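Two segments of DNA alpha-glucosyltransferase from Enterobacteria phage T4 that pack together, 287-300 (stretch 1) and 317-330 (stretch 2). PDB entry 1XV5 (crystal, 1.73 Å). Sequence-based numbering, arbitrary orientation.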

# COMPACT_ATOMS: atom_id res chain seq x y z
N LYS A 287 -4.52 -19.72 -4.06
CA LYS A 287 -4.33 -21.16 -3.99
C LYS A 287 -3.31 -21.54 -2.92
O LYS A 287 -2.88 -22.69 -2.86
N SER A 288 -2.94 -20.57 -2.09
CA SER A 288 -1.98 -20.79 -1.02
C SER A 288 -2.70 -20.88 0.32
O SER A 288 -3.61 -20.10 0.60
N GLY A 289 -2.30 -21.83 1.15
CA GLY A 289 -2.95 -22.01 2.43
C GLY A 289 -2.93 -20.79 3.33
O GLY A 289 -3.96 -20.38 3.88
N PHE A 290 -1.76 -20.18 3.48
CA PHE A 290 -1.63 -19.03 4.34
C PHE A 290 -0.82 -17.90 3.73
O PHE A 290 0.24 -18.13 3.15
N GLY A 291 -1.35 -16.69 3.85
CA GLY A 291 -0.70 -15.50 3.34
C GLY A 291 -0.16 -14.70 4.50
O GLY A 291 -0.81 -14.59 5.55
N TYR A 292 1.02 -14.13 4.33
CA TYR A 292 1.66 -13.36 5.39
C TYR A 292 1.93 -11.92 5.02
O TYR A 292 2.42 -11.61 3.94
N GLN A 293 1.59 -11.03 5.95
CA GLN A 293 1.82 -9.60 5.78
C GLN A 293 2.26 -9.22 7.18
O GLN A 293 1.43 -9.06 8.08
N LEU A 294 3.57 -9.09 7.36
CA LEU A 294 4.11 -8.81 8.68
C LEU A 294 4.62 -7.40 8.92
O LEU A 294 5.58 -7.20 9.68
N SER A 295 3.98 -6.42 8.31
CA SER A 295 4.39 -5.03 8.52
C SER A 295 4.27 -4.71 10.00
O SER A 295 3.29 -5.08 10.66
N LYS A 296 5.27 -4.01 10.52
CA LYS A 296 5.33 -3.67 11.93
C LYS A 296 5.71 -2.21 12.18
O LYS A 296 6.64 -1.92 12.94
N LEU A 297 4.99 -1.30 11.53
CA LEU A 297 5.25 0.12 11.69
C LEU A 297 5.09 0.54 13.14
O LEU A 297 4.30 -0.04 13.89
N ASN A 298 5.85 1.56 13.55
CA ASN A 298 5.73 2.06 14.90
C ASN A 298 4.31 2.60 15.05
O ASN A 298 3.71 3.09 14.09
N GLN A 299 3.79 2.50 16.27
CA GLN A 299 2.45 2.95 16.62
C GLN A 299 2.08 4.34 16.09
O GLN A 299 0.94 4.57 15.69
N LYS A 300 3.03 5.26 16.10
CA LYS A 300 2.78 6.63 15.65
C LYS A 300 2.24 6.73 14.23
O LYS A 300 1.51 7.67 13.90
N GLY A 317 -9.02 -14.85 -0.66
CA GLY A 317 -9.39 -16.12 -0.07
C GLY A 317 -8.37 -16.99 0.63
O GLY A 317 -8.61 -18.19 0.79
N THR A 318 -7.24 -16.43 1.02
CA THR A 318 -6.27 -17.23 1.77
C THR A 318 -6.50 -16.83 3.22
O THR A 318 -7.30 -15.93 3.49
N ILE A 319 -5.84 -17.49 4.16
CA ILE A 319 -5.98 -17.11 5.56
C ILE A 319 -4.93 -16.05 5.84
O ILE A 319 -3.73 -16.29 5.66
N PRO A 320 -5.36 -14.85 6.26
CA PRO A 320 -4.39 -13.78 6.54
C PRO A 320 -3.63 -13.96 7.84
O PRO A 320 -4.23 -14.23 8.89
N VAL A 321 -2.32 -13.82 7.77
CA VAL A 321 -1.49 -13.90 8.96
C VAL A 321 -0.83 -12.52 9.03
O VAL A 321 0.02 -12.19 8.21
N PHE A 322 -1.27 -11.71 10.00
CA PHE A 322 -0.76 -10.35 10.18
C PHE A 322 0.06 -10.19 11.46
O PHE A 322 -0.06 -10.99 12.39
N TRP A 323 0.87 -9.14 11.51
CA TRP A 323 1.70 -8.84 12.67
C TRP A 323 0.79 -8.41 13.82
O TRP A 323 0.04 -7.44 13.69
N LYS A 324 0.86 -9.12 14.94
CA LYS A 324 0.02 -8.82 16.09
C LYS A 324 -0.03 -7.36 16.54
O LYS A 324 -1.12 -6.78 16.65
N SER A 325 1.13 -6.77 16.81
CA SER A 325 1.15 -5.38 17.28
C SER A 325 0.50 -4.41 16.31
O SER A 325 -0.04 -3.39 16.72
N THR A 326 0.54 -4.72 15.01
CA THR A 326 -0.09 -3.84 14.03
C THR A 326 -1.61 -3.90 14.22
O THR A 326 -2.29 -2.88 14.16
N GLY A 327 -2.12 -5.10 14.47
CA GLY A 327 -3.55 -5.24 14.69
C GLY A 327 -3.96 -4.54 15.98
O GLY A 327 -5.05 -3.98 16.07
N GLU A 328 -3.08 -4.58 16.97
CA GLU A 328 -3.35 -3.93 18.25
C GLU A 328 -3.31 -2.41 18.14
O GLU A 328 -4.04 -1.71 18.85
N ASN A 329 -2.47 -1.91 17.24
CA ASN A 329 -2.29 -0.48 17.05
C ASN A 329 -3.24 0.17 16.06
O ASN A 329 -3.30 1.40 15.96
N LEU A 330 -3.98 -0.64 15.30
CA LEU A 330 -4.92 -0.11 14.33
C LEU A 330 -6.35 -0.22 14.86
O LEU A 330 -6.67 -1.15 15.58

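Two parallel strands, one running through Gly291 and Tyr292, the other from Ile319 to Trp323, lie side by side, and the side chains that seal them centre on Trp323, Val321 and Lys296. Trp323, just before the helix, points toward stretch 1 with chi1 t. Its indole lies against Lys296 (chi1 p), whose aliphatic chain crosses one ring face: CB sits 3.6 Å from the centroid of the five-membered ring. A long methylene chain suits this place, since it covers the aromatic surface while its ammonium stays near the rim, NZ 3.1 Å from Trp323 CH2. Leu294 (m, t) adds CB at 4.3 Å from Trp323 CE3.

Val321 (t) shares a sheet face with Phe290 and Tyr292, both m. Its compact, branched side chain fits between them: CG1 meets Tyr292 CD1 at 3.7 Å, with CB over the tyrosine ring, and CG2 lies 4.3 Å from Phe290 CB. Ile319 CB completes the row, 3.6 Å from Phe290 CD2.

Two threonine hydroxyls, one before the paired strands and one beyond them, bond to carbonyls of stretch 1. Thr318 OG1 donates to Ser288 O (2.7 Å); its CG2 occupies the space beside Gly291, where a CB would clash. Thr326 (m) donates from OG1 to Ser295 O (2.6 Å) and accepts from water 2 and water 3, which also bind Leu297 N and Leu297 O, respectively. Water 1 accepts from Trp323 N (3.1 Å).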

# COMPACT_ATOMS: atom_id res chain seq x y z
CB LYS A 287 -3.90 -21.71 -5.36
CG LYS A 287 -4.99 -21.60 -6.42
CD LYS A 287 -4.54 -22.10 -7.80
CE LYS A 287 -3.49 -21.18 -8.41
NZ LYS A 287 -3.19 -21.54 -9.83
CB SER A 288 -0.96 -19.65 -0.97
OG SER A 288 -0.26 -19.54 -2.20
CB PHE A 290 -1.02 -19.47 5.68
CG PHE A 290 -1.78 -20.57 6.34
CD1 PHE A 290 -1.57 -21.90 5.97
CD2 PHE A 290 -2.80 -20.28 7.24
CE1 PHE A 290 -2.37 -22.92 6.49
CE2 PHE A 290 -3.60 -21.29 7.77
CZ PHE A 290 -3.39 -22.61 7.39
CB TYR A 292 2.99 -14.02 5.76
CG TYR A 292 2.85 -15.41 6.33
CD1 TYR A 292 3.16 -15.67 7.67
CD2 TYR A 292 2.41 -16.47 5.53
CE1 TYR A 292 3.04 -16.96 8.20
CE2 TYR A 292 2.29 -17.76 6.06
CZ TYR A 292 2.60 -17.99 7.39
OH TYR A 292 2.47 -19.26 7.91
CB GLN A 293 0.52 -8.89 5.39
CG GLN A 293 0.75 -7.63 4.56
CD GLN A 293 1.26 -6.47 5.39
OE1 GLN A 293 1.76 -6.65 6.50
NE2 GLN A 293 1.14 -5.27 4.85
CB LEU A 294 5.21 -9.84 8.97
CG LEU A 294 4.79 -11.30 8.78
CD1 LEU A 294 5.98 -12.22 9.01
CD2 LEU A 294 3.64 -11.64 9.74
CB SER A 295 3.54 -4.08 7.68
OG SER A 295 3.90 -4.19 6.32
CB LYS A 296 6.36 -4.59 12.60
CG LYS A 296 7.70 -4.61 11.87
CD LYS A 296 8.42 -5.94 12.04
CE LYS A 296 8.78 -6.19 13.48
NZ LYS A 296 9.42 -7.52 13.65
CB LEU A 297 4.28 0.95 10.84
CG LEU A 297 4.48 0.94 9.32
CD1 LEU A 297 3.29 1.61 8.66
CD2 LEU A 297 5.78 1.67 8.97
CB ASN A 298 6.74 3.18 15.15
CG ASN A 298 6.63 3.76 16.55
OD1 ASN A 298 5.71 4.51 16.86
ND2 ASN A 298 7.58 3.40 17.42
CB GLN A 299 2.30 2.92 18.14
CG GLN A 299 0.93 3.23 18.67
CD GLN A 299 0.91 3.29 20.18
OE1 GLN A 299 1.40 2.38 20.85
NE2 GLN A 299 0.33 4.35 20.73
CB LYS A 300 4.06 7.46 15.75
CG LYS A 300 5.17 6.94 14.85
CD LYS A 300 6.52 7.55 15.19
CE LYS A 300 6.60 9.01 14.80
NZ LYS A 300 7.97 9.53 15.05
CB THR A 318 -4.80 -16.92 1.38
OG1 THR A 318 -3.92 -17.81 2.08
CG2 THR A 318 -4.44 -15.48 1.74
CB ILE A 319 -5.73 -18.30 6.51
CG1 ILE A 319 -6.91 -19.28 6.44
CG2 ILE A 319 -5.52 -17.80 7.94
CD1 ILE A 319 -8.22 -18.69 6.93
CB PRO A 320 -5.25 -12.52 6.58
CG PRO A 320 -6.49 -12.88 5.81
CD PRO A 320 -6.73 -14.31 6.23
CB VAL A 321 -0.42 -15.00 8.83
CG1 VAL A 321 0.46 -15.03 10.08
CG2 VAL A 321 -1.10 -16.37 8.63
CB PHE A 322 -1.91 -9.34 10.28
CG PHE A 322 -2.77 -9.22 9.04
CD1 PHE A 322 -2.37 -9.74 7.82
CD2 PHE A 322 -3.98 -8.52 9.10
CE1 PHE A 322 -3.16 -9.58 6.67
CE2 PHE A 322 -4.78 -8.35 7.97
CZ PHE A 322 -4.37 -8.88 6.75
CB TRP A 323 2.70 -7.72 12.33
CG TRP A 323 3.71 -7.44 13.39
CD1 TRP A 323 3.75 -6.36 14.23
CD2 TRP A 323 4.85 -8.24 13.73
NE1 TRP A 323 4.84 -6.44 15.06
CE2 TRP A 323 5.53 -7.58 14.77
CE3 TRP A 323 5.36 -9.46 13.24
CZ2 TRP A 323 6.70 -8.10 15.35
CZ3 TRP A 323 6.52 -9.97 13.81
CH2 TRP A 323 7.18 -9.28 14.85
CB LYS A 324 0.44 -9.70 17.28
CG LYS A 324 -0.47 -9.58 18.50
CD LYS A 324 0.02 -10.45 19.64
CE LYS A 324 -0.95 -10.43 20.81
NZ LYS A 324 -0.45 -11.21 21.98
CB SER A 325 2.59 -4.93 17.58
OG SER A 325 3.31 -4.64 16.40
CB THR A 326 0.30 -4.25 12.60
OG1 THR A 326 1.69 -3.98 12.39
CG2 THR A 326 -0.51 -3.47 11.58
CB GLU A 328 -2.33 -4.38 19.30
CG GLU A 328 -2.49 -5.82 19.75
CD GLU A 328 -1.36 -6.29 20.66
OE1 GLU A 328 -1.52 -7.34 21.31
OE2 GLU A 328 -0.32 -5.60 20.73
CB ASN A 329 -0.85 -0.19 16.61
CG ASN A 329 0.18 -0.55 17.66
OD1 ASN A 329 1.36 -0.75 17.35
ND2 ASN A 329 -0.25 -0.63 18.91
CB LEU A 330 -4.82 -0.87 13.00
CG LEU A 330 -3.61 -0.53 12.12
CD1 LEU A 330 -3.55 -1.49 10.95
CD2 LEU A 330 -3.72 0.91 11.64
O HOH W 1 1.04 -6.73 9.60
O HOH W 2 2.48 -1.87 10.38
O HOH W 3 2.95 -2.35 14.57